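Local coordinates for protein type 6 secretion amidase effector 2 (Salmonella typhi, PDB 6WIN) that probably cleaves peptide bonds in bacterial cell-wall peptidoglycan, serving as an antibacterial amidase toxin delivered by the type VI secretion system, at residues L11-K16 and K97-K102; V53-T59 and N72-L78; G83-D89 and S101-K107. All blocks are in the same frame, centred on the assembly; numbering follows the deposited sequence.

Interaction 1: L11-K16 and K97-K102; sequences LQDTEK and KPRVSK
With CG trans to its backbone N (chi1 170°) and a bend at chi2, Gln12 swings its amide over to the backbone of strand 101-106. There Gln12 OE1 accepts from Lys102 N at 2.9 Å, the donor lying in the plane of the amide carbonyl. The Lys102 side chain crosses that of Gln12 at about a right angle, with CG packed against the same oxygen. Farther along, Lys16 bends at chi3 (-69°) and brings NZ to Lys97 O, 2.9 Å away. This lysine is buried, and its charge is met by a salt bridge to Asp94 and a further bond to Trp91 O.

Between these two side chains the backbones pair directly. Asp13 N donates to Val100 O at 2.8 Å and Val100 N to Thr14 O at 3.1 Å, which occupies both polar backbone atoms of Val100. Leu11 to Thr14 is a type II beta turn, with Asp13 at the positive phi expected of its third position, and it presents Asp13 N and Thr14 O to the valine. Leu11 O takes two bonds, from Thr14 N and from Thr14 OG1; the hydroxyl, 2.7 Å from Leu11 O, sits on a lone pair in the carbonyl plane. The same OG1 rests 3.4 Å from Val100 CB. Val100 CG1 meets Leu11 CB at 3.8 Å, and the valine also touches Leu26 of helix 23-30 and Met88 of strand 84-89.

At the exposed end, Glu15 and Arg99 run side by side, pointing the same way. Glu15 OE2 and Arg99 NH1 make a salt bridge of 3.1 Å, carboxylate and guanidinium planes turned 40° apart. One water accepts from Lys16 N and donates to Pro98 O, and weakly to Glu15 OE1.

Interaction 2: V53-T59 and N72-L78; sequences VGTVIAT and NHAAFFL
Ile57 and Ala75 form the hydrogen-bonded pair at the middle of this antiparallel ladder: Ile57 N reaches Ala75 O at 2.9 Å, and Ala75 N returns a bond of 3.0 Å to Ile57 O. Toward one end Phe77 N points almost perfectly straight at Thr55 O (2.8 Å, 179° at the hydrogen), and Gly54 N donates to Phe77 O. Toward the other, Thr59 N bonds to His73 O, but the return bond goes to a side chain. Thr59 OG1, set between its own backbone N and carbonyl carbon by a chi1 of 60°, accepts from His73 N at 3.0 Å.

These are central strands of the six-stranded antiparallel sheet, with helix 23-30 packed over the face that carries Val56, Ala58, Ala74 and Phe76. His73, just before strand 74-81, touches Cys23 at the start of that helix and hydrogen-bonds Asp89, a grouping consistent with the active site of a papain-like cysteine amidase.

The apolar contacts divide between the two faces. On the helix side, Val56 CG2 lies 3.9 Å from Phe76 CE1, the two side chains running alongside each other, while Ala58 CB meets Ala74 CB at 4.2 Å. On the other face Ile57 crosses Phe77 at a slant: Ile57 CD1 lies 4.0 Å from Phe77 CB, at the edge of the phenylalanine ring.

Interaction 3: G83-D89 and S101-K107; sequences GGIWVMD and SKRYIRK
Ile85 and Ile105 exchange two short backbone hydrogen bonds, each 2.7 Å from N to O, at the heart of the hairpin formed by strands 84-89 and 101-106. Val87 and Arg103 repeat the pattern, whereas the two bonds between Asp89 and Ser101 are weak. At the other end Gly83 O accepts from Lys107 N, and a water joins Gly83 O to Lys107 O. Gly84 CA lies 3.1 Å from Ile105 O; with no side chain, Gly84 lets the strands come this close, its CA 3.9 Å from Arg106 CA. Tyr104 OH is hydrogen-bonded to Asp81.

Among the nonpolar contacts, Trp86 and Tyr104 meet on one face of the sheet. Tyr104 CB sits over the six-membered ring of Trp86, 3.8 Å from its centroid in a CH-pi contact, while the Tyr104 ring is turned obliquely, 43° from the five-membered ring of Trp86. The methyl CE of selenomethionine Met88 packs on Lys102 CG at 3.6 Å. On the opposite face Ile105 CD1 touches Val87 CG2 and lies over a face of the Arg103 guanidinium, toward its rim.

The ionic contact is the Asp89-Arg103 salt bridge. Arg103 NE donates to the syn lone pair of Asp89 OD2 at 2.7 Å, nearly straight at 176°, with the two flat groups almost coplanar. Asp89 OD2 also bonds His73 NE2, and Asp89 OD1 pairs with Lys97. Gripped at both oxygens, the carboxylate can turn little, consistent with Arg103 and Lys97 orienting the acid that bonds His73.

How the interactions relate
From the N terminus, the turn at 11-16, ahead of helix 23-30, meets residues 97-102, so that interaction 1 closes a loop of some eighty residues. Interaction 2 lies wholly within that loop, joining 53-59 to 72-78 across a short connection. The chain then runs from strand 74-81 into strand 84-89, whose hairpin with 101-107 is interaction 3. It follows interaction 2 in series but crosses interaction 1, sharing Ser101 and Lys102 with it. All three reach one sheet: interaction 2 joins inner strands, interaction 3 adds one of the two edge strands, and interaction 1 ties the N-terminal turn to it, with Leu11 packing on Phe76 and Met88.

Interaction 1: L11-K16 and K97-K102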
loop_
_atom_site.group_PDB
_atom_site.type_symbol
_atom_site.label_atom_id
_atom_site.label_comp_id
_atom_site.label_asym_id
_atom_site.label_seq_id
_atom_site.Cartn_x
_atom_site.Cartn_y
_atom_site.Cartn_z
ATOM N N LEU A 11 5.574 -10.008 10.213
ATOM C CA LEU A 11 5.415 -10.789 8.984
ATOM C C LEU A 11 6.729 -11.054 8.244
ATOM O O LEU A 11 6.736 -11.862 7.305
ATOM C CB LEU A 11 4.459 -10.083 8.022
ATOM C CG LEU A 11 3.010 -9.897 8.466
ATOM C CD1 LEU A 11 2.331 -8.829 7.613
ATOM C CD2 LEU A 11 2.246 -11.215 8.394
ATOM N N GLN A 12 7.815 -10.369 8.595
ATOM C CA GLN A 12 9.061 -10.578 7.870
ATOM C C GLN A 12 9.403 -12.064 7.845
ATOM O O GLN A 12 9.319 -12.749 8.865
ATOM C CB GLN A 12 10.197 -9.788 8.513
ATOM C CG GLN A 12 11.574 -10.149 7.954
ATOM C CD GLN A 12 11.877 -9.428 6.647
ATOM O OE1 GLN A 12 11.123 -8.549 6.223
ATOM N NE2 GLN A 12 12.982 -9.789 6.008
ATOM N N ASP A 13 9.719 -12.567 6.655
ATOM C CA ASP A 13 10.178 -13.919 6.405
ATOM C C ASP A 13 9.054 -14.942 6.457
ATOM O O ASP A 13 9.342 -16.131 6.338
ATOM C CB ASP A 13 11.273 -14.344 7.385
ATOM C CG ASP A 13 12.624 -13.818 6.988
ATOM O OD1 ASP A 13 12.729 -13.302 5.855
ATOM O OD2 ASP A 13 13.572 -13.923 7.798
ATOM N N THR A 14 7.793 -14.533 6.614
ATOM C CA THR A 14 6.737 -15.530 6.571
ATOM C C THR A 14 6.508 -15.987 5.134
ATOM O O THR A 14 6.963 -15.362 4.173
ATOM C CB THR A 14 5.421 -15.006 7.170
ATOM O OG1 THR A 14 5.029 -13.781 6.533
ATOM C CG2 THR A 14 5.557 -14.772 8.668
ATOM N N GLU A 15 5.808 -17.107 4.996
ATOM C CA GLU A 15 5.439 -17.598 3.676
ATOM C C GLU A 15 4.370 -16.705 3.061
ATOM O O GLU A 15 3.489 -16.199 3.755
ATOM C CB GLU A 15 4.939 -19.038 3.764
ATOM C CG GLU A 15 6.049 -20.049 4.026
ATOM C CD GLU A 15 7.114 -20.001 2.956
ATOM O OE1 GLU A 15 6.837 -20.454 1.821
ATOM O OE2 GLU A 15 8.219 -19.491 3.240
ATOM N N LYS A 16 4.481 -16.483 1.754
ATOM C CA LYS A 16 3.478 -15.719 1.033
ATOM C C LYS A 16 2.151 -16.459 1.060
ATOM O O LYS A 16 2.108 -17.687 1.167
ATOM C CB LYS A 16 3.938 -15.475 -0.403
ATOM C CG LYS A 16 5.216 -14.661 -0.485
ATOM C CD LYS A 16 5.430 -14.103 -1.881
ATOM C CE LYS A 16 5.756 -15.210 -2.869
ATOM N NZ LYS A 16 6.087 -14.685 -4.213
ATOM N N LYS A 97 10.830 -11.927 -4.709
ATOM C CA LYS A 97 10.025 -11.810 -3.493
ATOM C C LYS A 97 9.680 -13.211 -3.008
ATOM O O LYS A 97 8.516 -13.624 -3.036
ATOM C CB LYS A 97 8.763 -10.981 -3.771
ATOM C CG LYS A 97 8.095 -10.356 -2.545
ATOM C CD LYS A 97 8.927 -9.229 -1.930
ATOM C CE LYS A 97 8.153 -8.532 -0.829
ATOM N NZ LYS A 97 8.939 -7.493 -0.105
ATOM N N PRO A 98 10.684 -13.988 -2.573
ATOM C CA PRO A 98 10.389 -15.351 -2.097
ATOM C C PRO A 98 9.542 -15.382 -0.835
ATOM O O PRO A 98 8.753 -16.319 -0.652
ATOM C CB PRO A 98 11.784 -15.951 -1.857
ATOM C CG PRO A 98 12.665 -14.773 -1.619
ATOM C CD PRO A 98 12.128 -13.693 -2.520
ATOM N N ARG A 99 9.685 -14.390 0.044
ATOM C CA ARG A 99 8.929 -14.329 1.285
ATOM C C ARG A 99 8.226 -12.982 1.398
ATOM O O ARG A 99 8.498 -12.043 0.642
ATOM C CB ARG A 99 9.832 -14.537 2.505
ATOM C CG ARG A 99 10.923 -15.591 2.327
ATOM C CD ARG A 99 10.386 -17.027 2.255
ATOM N NE ARG A 99 11.392 -17.886 1.646
ATOM C CZ ARG A 99 11.139 -18.955 0.901
ATOM N NH1 ARG A 99 9.900 -19.341 0.676
ATOM N NH2 ARG A 99 12.144 -19.640 0.373
ATOM N N VAL A 100 7.299 -12.902 2.360
ATOM C CA VAL A 100 6.824 -11.607 2.832
ATOM C C VAL A 100 7.995 -10.893 3.484
ATOM O O VAL A 100 8.711 -11.483 4.305
ATOM C CB VAL A 100 5.640 -11.802 3.799
ATOM C CG1 VAL A 100 5.081 -10.468 4.267
ATOM C CG2 VAL A 100 4.553 -12.609 3.112
ATOM N N SER A 101 8.238 -9.640 3.090
ATOM C CA SER A 101 9.442 -8.967 3.572
ATOM C C SER A 101 9.320 -7.458 3.428
ATOM O O SER A 101 8.479 -6.954 2.684
ATOM C CB SER A 101 10.693 -9.445 2.827
ATOM O OG SER A 101 10.555 -9.270 1.434
ATOM N N LYS A 102 10.214 -6.753 4.129
ATOM C CA LYS A 102 10.251 -5.294 4.116
ATOM C C LYS A 102 10.998 -4.768 2.903
ATOM O O LYS A 102 11.978 -5.366 2.447
ATOM C CB LYS A 102 10.959 -4.733 5.345
ATOM C CG LYS A 102 10.777 -5.462 6.631
ATOM C CD LYS A 102 11.623 -4.769 7.672
ATOM C CE LYS A 102 11.353 -5.303 9.047
ATOM N NZ LYS A 102 12.157 -4.542 10.045
HETATM O O HOH W 1 6.617 -17.817 0.479
#

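Interaction 2: V53-T59 and N72-L78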
loop_
_atom_site.group_PDB
_atom_site.type_symbol
_atom_site.label_atom_id
_atom_site.label_comp_id
_atom_site.label_asym_id
_atom_site.label_seq_id
_atom_site.Cartn_x
_atom_site.Cartn_y
_atom_site.Cartn_z
ATOM N N VAL A 53 2.357 2.255 12.778
ATOM C CA VAL A 53 2.929 1.025 12.243
ATOM C C VAL A 53 1.823 -0.006 12.056
ATOM O O VAL A 53 1.007 -0.223 12.955
ATOM C CB VAL A 53 4.031 0.495 13.180
ATOM C CG1 VAL A 53 4.590 -0.825 12.646
ATOM C CG2 VAL A 53 5.136 1.556 13.381
ATOM N N GLY A 54 1.793 -0.641 10.884
ATOM C CA GLY A 54 0.782 -1.623 10.547
ATOM C C GLY A 54 -0.434 -1.088 9.809
ATOM O O GLY A 54 -1.298 -1.882 9.414
ATOM N N THR A 55 -0.539 0.226 9.615
ATOM C CA THR A 55 -1.654 0.768 8.852
ATOM C C THR A 55 -1.653 0.189 7.442
ATOM O O THR A 55 -0.601 0.094 6.801
ATOM C CB THR A 55 -1.569 2.294 8.792
ATOM O OG1 THR A 55 -1.547 2.827 10.122
ATOM C CG2 THR A 55 -2.757 2.850 8.039
ATOM N N VAL A 56 -2.833 -0.216 6.966
ATOM C CA VAL A 56 -2.947 -0.682 5.592
ATOM C C VAL A 56 -2.902 0.516 4.654
ATOM O O VAL A 56 -3.685 1.461 4.803
ATOM C CB VAL A 56 -4.240 -1.479 5.396
ATOM C CG1 VAL A 56 -4.425 -1.793 3.929
ATOM C CG2 VAL A 56 -4.234 -2.766 6.265
ATOM N N ILE A 57 -1.987 0.479 3.676
ATOM C CA ILE A 57 -1.813 1.557 2.714
ATOM C C ILE A 57 -1.812 0.986 1.299
ATOM O O ILE A 57 -1.658 -0.217 1.088
ATOM C CB ILE A 57 -0.527 2.359 2.997
ATOM C CG1 ILE A 57 0.718 1.474 2.810
ATOM C CG2 ILE A 57 -0.570 2.903 4.422
ATOM C CD1 ILE A 57 2.045 2.239 2.969
ATOM N N ALA A 58 -1.991 1.869 0.317
ATOM C CA ALA A 58 -2.078 1.431 -1.070
ATOM C C ALA A 58 -1.825 2.606 -2.005
ATOM O O ALA A 58 -1.933 3.766 -1.615
ATOM C CB ALA A 58 -3.448 0.817 -1.378
ATOM N N THR A 59 -1.499 2.278 -3.253
ATOM C CA THR A 59 -1.480 3.260 -4.331
ATOM C C THR A 59 -2.906 3.686 -4.674
ATOM O O THR A 59 -3.773 2.838 -4.898
ATOM C CB THR A 59 -0.827 2.660 -5.574
ATOM O OG1 THR A 59 -1.583 1.504 -5.971
ATOM C CG2 THR A 59 0.630 2.248 -5.304
ATOM N N ASN A 72 -0.333 -0.712 -9.618
ATOM C CA ASN A 72 -1.093 -0.720 -8.375
ATOM C C ASN A 72 -0.418 -1.638 -7.360
ATOM O O ASN A 72 0.216 -2.633 -7.718
ATOM C CB ASN A 72 -2.556 -1.136 -8.611
ATOM C CG ASN A 72 -2.706 -2.532 -9.213
ATOM O OD1 ASN A 72 -2.379 -3.539 -8.588
ATOM N ND2 ASN A 72 -3.233 -2.591 -10.425
ATOM N N HIS A 73 -0.522 -1.269 -6.084
ATOM C CA HIS A 73 0.174 -2.006 -5.036
ATOM C C HIS A 73 -0.483 -1.690 -3.701
ATOM O O HIS A 73 -1.055 -0.617 -3.516
ATOM C CB HIS A 73 1.672 -1.661 -5.006
ATOM C CG HIS A 73 2.502 -2.583 -4.160
ATOM N ND1 HIS A 73 2.625 -3.931 -4.424
ATOM C CD2 HIS A 73 3.245 -2.350 -3.053
ATOM C CE1 HIS A 73 3.394 -4.490 -3.507
ATOM N NE2 HIS A 73 3.791 -3.552 -2.666
ATOM N N ALA A 74 -0.412 -2.651 -2.784
ATOM C CA ALA A 74 -0.919 -2.491 -1.430
ATOM C C ALA A 74 0.106 -3.067 -0.468
ATOM O O ALA A 74 0.896 -3.940 -0.842
ATOM C CB ALA A 74 -2.285 -3.174 -1.242
ATOM N N ALA A 75 0.107 -2.572 0.768
ATOM C CA ALA A 75 1.141 -2.982 1.711
ATOM C C ALA A 75 0.743 -2.568 3.122
ATOM O O ALA A 75 -0.236 -1.849 3.326
ATOM C CB ALA A 75 2.504 -2.378 1.334
ATOM N N PHE A 76 1.519 -3.043 4.097
ATOM C CA PHE A 76 1.434 -2.561 5.471
ATOM C C PHE A 76 2.517 -1.515 5.700
ATOM O O PHE A 76 3.690 -1.758 5.406
ATOM C CB PHE A 76 1.612 -3.688 6.494
ATOM C CG PHE A 76 0.553 -4.760 6.450
ATOM C CD1 PHE A 76 -0.701 -4.548 7.021
ATOM C CD2 PHE A 76 0.821 -5.988 5.875
ATOM C CE1 PHE A 76 -1.663 -5.543 7.010
ATOM C CE2 PHE A 76 -0.138 -6.991 5.858
ATOM C CZ PHE A 76 -1.390 -6.758 6.424
ATOM N N PHE A 77 2.131 -0.367 6.251
ATOM C CA PHE A 77 3.106 0.664 6.588
ATOM C C PHE A 77 3.970 0.230 7.771
ATOM O O PHE A 77 3.463 -0.317 8.754
ATOM C CB PHE A 77 2.386 1.965 6.925
ATOM C CG PHE A 77 3.288 3.054 7.394
ATOM C CD1 PHE A 77 4.040 3.785 6.483
ATOM C CD2 PHE A 77 3.370 3.371 8.744
ATOM C CE1 PHE A 77 4.880 4.817 6.918
ATOM C CE2 PHE A 77 4.197 4.395 9.187
ATOM C CZ PHE A 77 4.953 5.122 8.275
ATOM N N LEU A 78 5.278 0.487 7.685
ATOM C CA LEU A 78 6.172 0.208 8.811
ATOM C C LEU A 78 6.814 1.450 9.413
ATOM O O LEU A 78 6.953 1.525 10.632
ATOM C CB LEU A 78 7.289 -0.772 8.404
ATOM C CG LEU A 78 6.917 -2.193 7.978
ATOM C CD1 LEU A 78 8.183 -2.985 7.628
ATOM C CD2 LEU A 78 6.085 -2.917 9.038
#

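Interaction 3: G83-D89 and S101-K107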
loop_
_atom_site.group_PDB
_atom_site.type_symbol
_atom_site.label_atom_id
_atom_site.label_comp_id
_atom_site.label_asym_id
_atom_site.label_seq_id
_atom_site.Cartn_x
_atom_site.Cartn_y
_atom_site.Cartn_z
ATOM N N GLY A 83 13.694 10.256 3.177
ATOM C CA GLY A 83 13.878 9.739 1.836
ATOM C C GLY A 83 12.855 8.734 1.331
ATOM O O GLY A 83 12.897 8.359 0.157
ATOM N N GLY A 84 11.942 8.273 2.173
ATOM C CA GLY A 84 10.954 7.323 1.708
ATOM C C GLY A 84 10.262 6.632 2.866
ATOM O O GLY A 84 10.350 7.064 4.015
ATOM N N ILE A 85 9.567 5.538 2.531
ATOM C CA ILE A 85 8.813 4.757 3.509
ATOM C C ILE A 85 9.264 3.301 3.468
ATOM O O ILE A 85 9.649 2.768 2.422
ATOM C CB ILE A 85 7.288 4.841 3.276
ATOM C CG1 ILE A 85 6.932 4.329 1.877
ATOM C CG2 ILE A 85 6.782 6.255 3.455
ATOM C CD1 ILE A 85 5.427 4.218 1.623
ATOM N N TRP A 86 9.202 2.655 4.622
ATOM C CA TRP A 86 9.384 1.214 4.731
ATOM C C TRP A 86 8.010 0.552 4.818
ATOM O O TRP A 86 7.186 0.958 5.639
ATOM C CB TRP A 86 10.215 0.878 5.967
ATOM C CG TRP A 86 11.686 1.068 5.783
ATOM C CD1 TRP A 86 12.432 2.151 6.165
ATOM C CD2 TRP A 86 12.595 0.146 5.181
ATOM N NE1 TRP A 86 13.751 1.952 5.839
ATOM C CE2 TRP A 86 13.878 0.731 5.230
ATOM C CE3 TRP A 86 12.452 -1.124 4.611
ATOM C CZ2 TRP A 86 15.009 0.094 4.722
ATOM C CZ3 TRP A 86 13.583 -1.758 4.107
ATOM C CH2 TRP A 86 14.841 -1.147 4.168
ATOM N N VAL A 87 7.757 -0.441 3.955
ATOM C CA VAL A 87 6.500 -1.184 3.963
ATOM C C VAL A 87 6.785 -2.676 4.109
ATOM O O VAL A 87 7.901 -3.147 3.895
ATOM C CB VAL A 87 5.650 -0.935 2.694
ATOM C CG1 VAL A 87 5.469 0.567 2.435
ATOM C CG2 VAL A 87 6.268 -1.636 1.484
HETATM N N MSE A 88 5.744 -3.418 4.477
HETATM C CA MSE A 88 5.735 -4.882 4.461
HETATM C C MSE A 88 4.772 -5.377 3.374
HETATM O O MSE A 88 3.576 -5.015 3.384
HETATM C CB MSE A 88 5.333 -5.406 5.848
HETATM C CG MSE A 88 5.386 -6.921 6.038
HETATM SE SE MSE A 88 7.232 -7.535 6.184
HETATM C CE MSE A 88 7.727 -6.837 8.034
ATOM N N ASP A 89 5.263 -6.166 2.415
ATOM C CA ASP A 89 4.414 -6.535 1.289
ATOM C C ASP A 89 4.810 -7.890 0.714
ATOM O O ASP A 89 5.660 -8.608 1.251
ATOM C CB ASP A 89 4.418 -5.436 0.206
ATOM C CG ASP A 89 5.811 -5.126 -0.360
ATOM O OD1 ASP A 89 6.798 -5.806 -0.016
ATOM O OD2 ASP A 89 5.901 -4.178 -1.176
ATOM N N SER A 101 8.238 -9.640 3.090
ATOM C CA SER A 101 9.442 -8.967 3.572
ATOM C C SER A 101 9.320 -7.458 3.428
ATOM O O SER A 101 8.479 -6.954 2.684
ATOM C CB SER A 101 10.693 -9.445 2.827
ATOM O OG SER A 101 10.555 -9.270 1.434
ATOM N N LYS A 102 10.214 -6.753 4.129
ATOM C CA LYS A 102 10.251 -5.294 4.116
ATOM C C LYS A 102 10.998 -4.768 2.903
ATOM O O LYS A 102 11.978 -5.366 2.447
ATOM C CB LYS A 102 10.959 -4.733 5.345
ATOM C CG LYS A 102 10.777 -5.462 6.631
ATOM C CD LYS A 102 11.623 -4.769 7.672
ATOM C CE LYS A 102 11.353 -5.303 9.047
ATOM N NZ LYS A 102 12.157 -4.542 10.045
ATOM N N ARG A 103 10.561 -3.602 2.418
ATOM C CA ARG A 103 11.317 -2.901 1.394
ATOM C C ARG A 103 11.112 -1.397 1.546
ATOM O O ARG A 103 10.137 -0.930 2.143
ATOM C CB ARG A 103 10.939 -3.366 -0.020
ATOM C CG ARG A 103 9.548 -2.930 -0.492
ATOM C CD ARG A 103 9.332 -3.327 -1.949
ATOM N NE ARG A 103 8.000 -2.965 -2.426
ATOM C CZ ARG A 103 7.753 -2.075 -3.381
ATOM N NH1 ARG A 103 8.754 -1.441 -3.979
ATOM N NH2 ARG A 103 6.496 -1.825 -3.745
ATOM N N TYR A 104 12.064 -0.647 0.993
ATOM C CA TYR A 104 12.122 0.804 1.089
ATOM C C TYR A 104 11.565 1.387 -0.197
ATOM O O TYR A 104 12.066 1.079 -1.286
ATOM C CB TYR A 104 13.563 1.261 1.284
ATOM C CG TYR A 104 13.797 2.721 1.637
ATOM C CD1 TYR A 104 13.249 3.271 2.779
ATOM C CD2 TYR A 104 14.647 3.512 0.870
ATOM C CE1 TYR A 104 13.490 4.580 3.128
ATOM C CE2 TYR A 104 14.908 4.829 1.215
ATOM C CZ TYR A 104 14.328 5.350 2.347
ATOM O OH TYR A 104 14.568 6.638 2.714
ATOM N N ILE A 105 10.529 2.214 -0.068
ATOM C CA ILE A 105 9.910 2.909 -1.186
ATOM C C ILE A 105 10.289 4.378 -1.062
ATOM O O ILE A 105 9.929 5.035 -0.077
ATOM C CB ILE A 105 8.386 2.712 -1.194
ATOM C CG1 ILE A 105 8.050 1.215 -1.155
ATOM C CG2 ILE A 105 7.752 3.403 -2.398
ATOM C CD1 ILE A 105 6.566 0.901 -1.391
ATOM N N ARG A 106 11.039 4.883 -2.038
ATOM C CA ARG A 106 11.586 6.228 -1.971
ATOM C C ARG A 106 10.606 7.289 -2.458
ATOM O O ARG A 106 9.767 7.050 -3.330
ATOM C CB ARG A 106 12.859 6.328 -2.801
ATOM C CG ARG A 106 13.804 5.174 -2.598
ATOM C CD ARG A 106 15.215 5.645 -2.683
ATOM N NE ARG A 106 15.442 6.582 -3.793
ATOM C CZ ARG A 106 15.296 6.278 -5.080
ATOM N NH1 ARG A 106 15.532 7.203 -6.006
ATOM N NH2 ARG A 106 14.923 5.052 -5.443
ATOM N N LYS A 107 10.735 8.475 -1.877
ATOM C CA LYS A 107 10.235 9.683 -2.509
ATOM C C LYS A 107 11.163 10.022 -3.669
ATOM O O LYS A 107 12.368 10.220 -3.476
ATOM C CB LYS A 107 10.165 10.826 -1.501
ATOM C CG LYS A 107 9.423 12.064 -2.021
ATOM C CD LYS A 107 10.375 13.229 -2.202
ATOM C CE LYS A 107 9.642 14.472 -2.721
ATOM N NZ LYS A 107 9.205 14.304 -4.151
HETATM O O HOH W 2 14.242 10.134 -1.412
#